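Local structure of pentafunctional AROM polypeptide (Schizosaccharomyces pombe, 5SWV) at residues A[11-16]-A[234-239]; A[26-31]-A[222-227]; A[39-44]-A[66-71]. The protein catalyses successive steps of aromatic amino acid biosynthesis, the crystallised portion carrying its dehydroquinate dehydratase and shikimate dehydrogenase activities. All coordinates share one frame; numbering follows the deposited sequence.

Interaction 1 of 3, residues A[11-16]-A[234-239]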
# COMPACT_ATOMS: atom_id res chain seq x y z
N ARG A 11 12.14 -1.35 -7.92
CA ARG A 11 12.33 0.00 -7.38
C ARG A 11 11.50 0.22 -6.15
O ARG A 11 10.28 0.08 -6.20
CB ARG A 11 11.92 1.04 -8.42
CG ARG A 11 12.93 1.22 -9.52
CD ARG A 11 12.40 1.99 -10.71
NE ARG A 11 13.50 2.14 -11.67
CZ ARG A 11 13.60 1.55 -12.87
NH1 ARG A 11 12.62 0.77 -13.36
NH2 ARG A 11 14.69 1.76 -13.60
N SER A 12 12.13 0.60 -5.05
CA SER A 12 11.41 1.00 -3.84
C SER A 12 11.74 2.44 -3.47
O SER A 12 12.80 2.96 -3.84
CB SER A 12 11.70 0.05 -2.67
OG SER A 12 12.97 -0.58 -2.80
N THR A 13 10.81 3.07 -2.76
CA THR A 13 10.97 4.44 -2.27
C THR A 13 10.38 4.53 -0.89
O THR A 13 9.58 3.69 -0.51
CB THR A 13 10.26 5.47 -3.16
OG1 THR A 13 8.84 5.33 -3.03
CG2 THR A 13 10.63 5.30 -4.63
N PHE A 14 10.79 5.53 -0.12
CA PHE A 14 10.16 5.79 1.17
C PHE A 14 10.07 7.28 1.47
O PHE A 14 10.95 8.06 1.10
CB PHE A 14 10.87 5.04 2.30
CG PHE A 14 12.22 5.58 2.66
CD1 PHE A 14 12.35 6.62 3.58
CD2 PHE A 14 13.39 5.01 2.13
CE1 PHE A 14 13.61 7.10 3.95
CE2 PHE A 14 14.65 5.49 2.49
CZ PHE A 14 14.76 6.55 3.40
N LEU A 15 8.97 7.64 2.14
CA LEU A 15 8.66 9.01 2.49
C LEU A 15 9.45 9.46 3.70
O LEU A 15 9.49 8.75 4.70
CB LEU A 15 7.16 9.17 2.78
CG LEU A 15 6.67 10.61 2.94
CD1 LEU A 15 6.64 11.31 1.59
CD2 LEU A 15 5.32 10.68 3.61
N THR A 16 10.05 10.64 3.63
CA THR A 16 10.73 11.25 4.77
C THR A 16 9.74 12.12 5.56
O THR A 16 9.65 13.32 5.34
CB THR A 16 11.95 12.07 4.31
OG1 THR A 16 11.54 13.04 3.32
CG2 THR A 16 12.99 11.15 3.70
N LEU A 234 13.61 14.81 -4.20
CA LEU A 234 12.52 14.82 -5.17
C LEU A 234 11.23 14.24 -4.60
O LEU A 234 11.27 13.47 -3.66
CB LEU A 234 12.93 13.97 -6.37
CG LEU A 234 14.15 14.45 -7.15
CD1 LEU A 234 14.55 13.43 -8.22
CD2 LEU A 234 13.88 15.82 -7.78
N THR A 235 10.10 14.63 -5.19
CA THR A 235 8.83 14.01 -4.89
C THR A 235 8.72 12.74 -5.73
O THR A 235 9.54 12.53 -6.64
CB THR A 235 7.62 14.94 -5.16
OG1 THR A 235 7.52 15.24 -6.56
CG2 THR A 235 7.73 16.22 -4.37
N VAL A 236 7.72 11.91 -5.43
CA VAL A 236 7.47 10.68 -6.20
C VAL A 236 7.15 11.02 -7.65
O VAL A 236 7.64 10.35 -8.57
CB VAL A 236 6.36 9.80 -5.57
CG1 VAL A 236 5.82 8.75 -6.54
CG2 VAL A 236 6.92 9.09 -4.34
N LYS A 237 6.33 12.03 -7.85
CA LYS A 237 5.99 12.48 -9.19
C LYS A 237 7.23 12.89 -9.99
O LYS A 237 7.43 12.47 -11.13
CB LYS A 237 5.04 13.66 -9.12
CG LYS A 237 4.45 13.99 -10.47
CD LYS A 237 3.59 15.23 -10.39
CE LYS A 237 2.79 15.40 -11.67
NZ LYS A 237 2.60 16.84 -11.97
N GLN A 238 8.05 13.72 -9.36
CA GLN A 238 9.28 14.19 -9.98
C GLN A 238 10.21 13.04 -10.28
O GLN A 238 10.84 13.00 -11.34
CB GLN A 238 9.99 15.16 -9.05
CG GLN A 238 9.29 16.50 -8.86
CD GLN A 238 10.05 17.42 -7.91
OE1 GLN A 238 10.31 17.09 -6.74
NE2 GLN A 238 10.44 18.58 -8.43
N LEU A 239 10.29 12.10 -9.33
CA LEU A 239 11.20 10.97 -9.46
C LEU A 239 10.86 10.12 -10.66
O LEU A 239 11.75 9.72 -11.38
CB LEU A 239 11.18 10.11 -8.20
CG LEU A 239 12.15 8.90 -8.18
CD1 LEU A 239 13.61 9.33 -8.24
CD2 LEU A 239 11.92 8.05 -6.94
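T13 meets L239 through its methyl and V236 loosely through its hydroxyl oxygen; no hydrogen bond crosses, and the flat carboxamide of Q238 lies away from the strand and caps the start of the helix. T235 N lies in the carbonyl plane of that amide, on a lone pair of Q238 OE1, 2.9 Å away with a C=O...N angle of 135°. The return bond runs from Q238 N to T235 OG1 at 3.2 Å, nearly straight at 165°, and the two bonds together form a capping box. Threonine suits the N-cap because its short hydroxyl reaches back to an amide of the first turn, which has no earlier carbonyl to use.

The eight parallel strands are those of the TIM barrel of a type I dehydroquinase. Helix 236-245 follows the last strand of the barrel, 218-220, and lies outside the barrel, where it also leans on the first strand, 13-17. Here T13 and L239 reach toward each other tip to tip, T13 CG2 standing 3.8 Å from L239 CD2. The torsion of T13 (chi1 70°) tucks OG1 between the backbone N and the carbonyl carbon and leaves the methyl anti to that carbon, pointing at the leucine. V236 adds a looser touch, its CG2 4.4 Å from T13 OG1. Both V236 and L239 also rest on V220, so these branched apolar side chains span two strands. F14, by contrast, points away from the helix, its ring packing on A38, E40 and P219.

Interaction 2 of 3, residues A[26-31]-A[222-227]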
# COMPACT_ATOMS: atom_id res chain seq x y z
N LEU A 26 -2.01 13.40 9.72
CA LEU A 26 -3.15 12.49 9.56
C LEU A 26 -4.18 12.91 8.53
O LEU A 26 -4.57 12.09 7.71
CB LEU A 26 -3.85 12.22 10.89
CG LEU A 26 -3.09 11.44 11.97
CD1 LEU A 26 -4.02 11.19 13.15
CD2 LEU A 26 -2.49 10.13 11.45
N PRO A 27 -4.65 14.16 8.54
CA PRO A 27 -5.67 14.50 7.53
C PRO A 27 -5.31 14.07 6.10
O PRO A 27 -6.08 13.35 5.47
CB PRO A 27 -5.79 16.02 7.65
CG PRO A 27 -5.46 16.31 9.08
CD PRO A 27 -4.44 15.27 9.50
N THR A 28 -4.12 14.45 5.63
CA THR A 28 -3.67 14.21 4.26
C THR A 28 -2.75 12.98 4.07
O THR A 28 -2.18 12.79 2.99
CB THR A 28 -2.87 15.43 3.79
OG1 THR A 28 -1.71 15.60 4.64
CG2 THR A 28 -3.74 16.67 3.82
N LEU A 29 -2.61 12.15 5.10
CA LEU A 29 -1.68 11.00 5.10
C LEU A 29 -1.85 10.05 3.92
O LEU A 29 -0.88 9.47 3.44
CB LEU A 29 -1.82 10.19 6.39
CG LEU A 29 -0.82 9.04 6.58
CD1 LEU A 29 0.55 9.60 6.94
CD2 LEU A 29 -1.28 8.05 7.64
N ARG A 30 -3.09 9.88 3.49
CA ARG A 30 -3.37 9.00 2.36
C ARG A 30 -2.87 9.57 1.04
O ARG A 30 -2.52 8.80 0.15
CB ARG A 30 -4.86 8.69 2.29
CG ARG A 30 -5.27 7.86 3.49
CD ARG A 30 -6.76 7.67 3.54
NE ARG A 30 -7.16 7.08 4.82
CZ ARG A 30 -8.38 6.61 5.09
NH1 ARG A 30 -9.36 6.64 4.18
NH2 ARG A 30 -8.63 6.09 6.30
N ASP A 31 -2.81 10.89 0.92
CA ASP A 31 -2.25 11.56 -0.26
C ASP A 31 -0.71 11.62 -0.24
O ASP A 31 -0.06 11.41 -1.28
CB ASP A 31 -2.83 12.98 -0.41
CG ASP A 31 -4.38 12.99 -0.63
OD1 ASP A 31 -4.96 12.02 -1.19
OD2 ASP A 31 -5.02 14.01 -0.26
N HIS A 222 7.06 15.15 -0.41
CA HIS A 222 5.77 15.50 -1.02
C HIS A 222 5.44 16.97 -0.73
O HIS A 222 5.80 17.48 0.33
CB HIS A 222 4.70 14.57 -0.44
CG HIS A 222 3.37 14.69 -1.11
ND1 HIS A 222 2.44 15.64 -0.75
CD2 HIS A 222 2.79 13.95 -2.09
CE1 HIS A 222 1.36 15.50 -1.49
NE2 HIS A 222 1.55 14.49 -2.31
N PRO A 223 4.77 17.68 -1.67
CA PRO A 223 4.59 19.16 -1.51
C PRO A 223 3.91 19.65 -0.21
O PRO A 223 4.15 20.80 0.21
CB PRO A 223 3.73 19.53 -2.72
CG PRO A 223 4.09 18.52 -3.76
CD PRO A 223 4.35 17.24 -3.02
N LEU A 224 3.08 18.80 0.37
CA LEU A 224 2.40 19.06 1.64
C LEU A 224 3.27 18.91 2.90
O LEU A 224 2.89 19.41 3.96
CB LEU A 224 1.17 18.15 1.76
CG LEU A 224 0.11 18.32 0.65
CD1 LEU A 224 -1.09 17.41 0.90
CD2 LEU A 224 -0.34 19.77 0.49
N LEU A 225 4.42 18.25 2.80
CA LEU A 225 5.33 18.17 3.93
C LEU A 225 5.98 19.53 4.09
O LEU A 225 6.10 20.26 3.12
CB LEU A 225 6.38 17.09 3.72
CG LEU A 225 5.86 15.68 3.48
CD1 LEU A 225 7.02 14.69 3.55
CD2 LEU A 225 4.79 15.29 4.48
N PRO A 226 6.39 19.88 5.32
CA PRO A 226 6.86 21.25 5.53
C PRO A 226 8.18 21.60 4.84
O PRO A 226 8.40 22.76 4.54
CB PRO A 226 6.98 21.36 7.05
CG PRO A 226 7.20 19.97 7.50
CD PRO A 226 6.40 19.11 6.57
N SER A 227 9.02 20.61 4.57
CA SER A 227 10.34 20.87 3.96
C SER A 227 10.95 19.60 3.41
O SER A 227 10.49 18.50 3.74
CB SER A 227 11.30 21.49 4.99
OG SER A 227 11.36 20.75 6.20
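T28 and L224 meet beside the pair D31 and H222, on the surface of a TIM barrel of the type I dehydroquinase family, where the turn leading into helix 29-32 faces the loop that follows strand 218-220. The firmer part surrounds H222, whose ring is held between its own loop and the helix. Its CG is anti to the backbone N (chi1 -172°), which carries the ring across toward the helix. NE2 comes within 3.6 Å of D31 O, but the oxygen approaches obliquely and no hydrogen bond forms. Within its own segment the ring is braced: P223 CD sits 3.3 Å above one face, offset toward the rim, and L224 CB lies in plane at the edge. V32 adds an apolar neighbour. A flat imidazole suits this place, since it offers a surface to P223 while ND1 can take a weak bond from the loop's own backbone.

The more open part is aliphatic and lies toward solvent. L224, an exposed residue, lays CD1 at a slant against T28, 3.9 Å from T28 CB and 4.0 Å from T28 CG2; the small branched threonine gives the leucine both a methyl and a CB to rest on. T28 occupies the N-cap position of the helix, yet its hydroxyl makes no capping bond. The carboxylate of D31 stays well off the imidazole, and D31 instead touches P521 in the dehydrogenase part of the chain, while R30 NH2 bonds to N363 O. A type I turn from H222 to L225 sets the loop's shape, closed by L225 N to H222 O at 2.9 Å, and L224 N makes a weak bond, 3.4 Å long, to H222 ND1.

Interaction 3 of 3, residues A[39-44]-A[66-71]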
# COMPACT_ATOMS: atom_id res chain seq x y z
N ILE A 39 7.60 4.46 5.35
CA ILE A 39 7.59 5.81 5.92
C ILE A 39 8.73 5.92 6.92
O ILE A 39 8.80 5.15 7.88
CB ILE A 39 6.26 6.10 6.63
CG1 ILE A 39 5.09 5.89 5.69
CG2 ILE A 39 6.19 7.53 7.15
CD1 ILE A 39 3.76 6.05 6.39
N GLU A 40 9.62 6.86 6.68
CA GLU A 40 10.60 7.24 7.68
C GLU A 40 9.98 8.29 8.57
O GLU A 40 9.53 9.33 8.09
CB GLU A 40 11.83 7.81 7.01
CG GLU A 40 12.98 8.08 7.96
CD GLU A 40 14.24 8.51 7.22
OE1 GLU A 40 14.22 9.61 6.62
OE2 GLU A 40 15.23 7.73 7.24
N VAL A 41 9.94 8.01 9.86
CA VAL A 41 9.60 9.03 10.83
C VAL A 41 10.93 9.62 11.23
O VAL A 41 11.77 8.95 11.82
CB VAL A 41 8.91 8.46 12.07
CG1 VAL A 41 8.62 9.59 13.06
CG2 VAL A 41 7.64 7.71 11.69
N ARG A 42 11.11 10.88 10.86
CA ARG A 42 12.27 11.63 11.25
C ARG A 42 12.02 12.12 12.67
O ARG A 42 11.37 13.15 12.90
CB ARG A 42 12.54 12.79 10.28
CG ARG A 42 13.17 12.33 8.97
CD ARG A 42 14.63 11.91 9.13
NE ARG A 42 15.48 13.00 9.62
CZ ARG A 42 16.14 13.90 8.86
NH1 ARG A 42 16.08 13.89 7.53
NH2 ARG A 42 16.86 14.83 9.45
N VAL A 43 12.56 11.34 13.60
CA VAL A 43 12.31 11.52 15.02
C VAL A 43 12.96 12.82 15.49
O VAL A 43 12.42 13.53 16.36
CB VAL A 43 12.83 10.32 15.83
CG1 VAL A 43 12.66 10.54 17.33
CG2 VAL A 43 12.11 9.04 15.41
N ASP A 44 14.10 13.16 14.88
CA ASP A 44 14.75 14.45 15.14
C ASP A 44 13.87 15.69 14.87
O ASP A 44 14.08 16.73 15.50
CB ASP A 44 16.12 14.54 14.43
CG ASP A 44 16.03 14.40 12.92
OD1 ASP A 44 15.58 13.32 12.44
OD2 ASP A 44 16.44 15.36 12.21
N SER A 66 2.72 4.92 17.51
CA SER A 66 1.49 4.11 17.49
C SER A 66 0.35 4.87 16.82
O SER A 66 -0.40 4.27 16.05
CB SER A 66 1.10 3.56 18.88
OG SER A 66 1.24 4.53 19.88
N LEU A 67 0.24 6.17 17.08
CA LEU A 67 -0.77 7.01 16.42
C LEU A 67 -0.69 6.88 14.89
O LEU A 67 -1.72 6.85 14.21
CB LEU A 67 -0.62 8.48 16.85
CG LEU A 67 -1.65 9.51 16.37
CD1 LEU A 67 -3.06 9.16 16.82
CD2 LEU A 67 -1.29 10.90 16.86
N LEU A 68 0.53 6.78 14.37
CA LEU A 68 0.74 6.61 12.94
C LEU A 68 0.36 5.20 12.48
O LEU A 68 -0.34 5.03 11.47
CB LEU A 68 2.21 6.92 12.59
CG LEU A 68 2.69 6.61 11.18
CD1 LEU A 68 1.98 7.51 10.19
CD2 LEU A 68 4.20 6.76 11.09
N ARG A 69 0.82 4.20 13.22
CA ARG A 69 0.46 2.79 12.94
C ARG A 69 -1.04 2.50 12.88
O ARG A 69 -1.44 1.57 12.22
CB ARG A 69 1.13 1.84 13.94
CG ARG A 69 2.59 1.56 13.64
CD ARG A 69 2.86 0.09 13.88
NE ARG A 69 4.25 -0.33 13.69
CZ ARG A 69 4.83 -0.64 12.52
NH1 ARG A 69 4.19 -0.53 11.35
NH2 ARG A 69 6.10 -1.03 12.52
N CYS A 70 -1.85 3.29 13.58
CA CYS A 70 -3.32 3.21 13.47
C CYS A 70 -3.89 3.88 12.22
O CYS A 70 -5.09 3.77 11.97
CB CYS A 70 -3.99 3.79 14.74
SG CYS A 70 -3.88 2.70 16.19
N SER A 71 -3.08 4.62 11.47
CA SER A 71 -3.54 5.27 10.25
C SER A 71 -2.92 4.71 8.98
O SER A 71 -3.32 5.12 7.90
CB SER A 71 -3.26 6.77 10.33
OG SER A 71 -4.05 7.38 11.34
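L68 is the residue most covered here, and it presses on V41 and I39 within a beta-alpha-beta unit of the TIM barrel: strand 38-42, helix 58-69 and strand 76-79. Its CG is anti to the backbone N (chi1 171°), which extends the fork from the helix down to the strand. One methyl serves each partner. CD2 meets V41 CG2 tip to tip at 3.6 Å, whereas CD1 lies more loosely beside I39 CD1 at 4.4 Å. Leucine suits the helix position because its two end methyls can reach separate neighbours; the beta-branched valine and isoleucine suit an extended strand and point apolar methyls at the helix. I76 of the following strand and I22 of helix 22-25 also touch L68, so L68 is packed among apolar side chains.

E40, between the two strand residues, points away from the helix, and its OE2 bonds to T79 OG1. At the strand's end R42 grips D44 side-on with two nitrogens, each carboxylate oxygen using its syn lone pair: R42 NE lies 2.8 Å from D44 OD1, and R42 NH2 is likewise 2.8 Å from D44 OD2.

All three contacts belong to the dehydroquinase barrel, their centres about 13 Å apart for interactions 1 and 2 and for 2 and 3, about 17 Å for 1 and 3. Segments 11-16, 26-31, 39-44 and 66-71 come early; 222-227 and 234-239, the partners of 26-31 and 11-16, come late, after the barrel's last strand. Interaction 3 packs a local beta-alpha-beta unit, whereas interactions 1 and 2 join the late part of the barrel to its first strand and the helix 29-32 region, consistent with closure of the barrel. Strands 13-17 and 38-42 are sheet neighbours, L15 O probably hydrogen-bonded to E40 N. Apolar contacts L225-L15 and L29-L68 tie interaction 2 to both others.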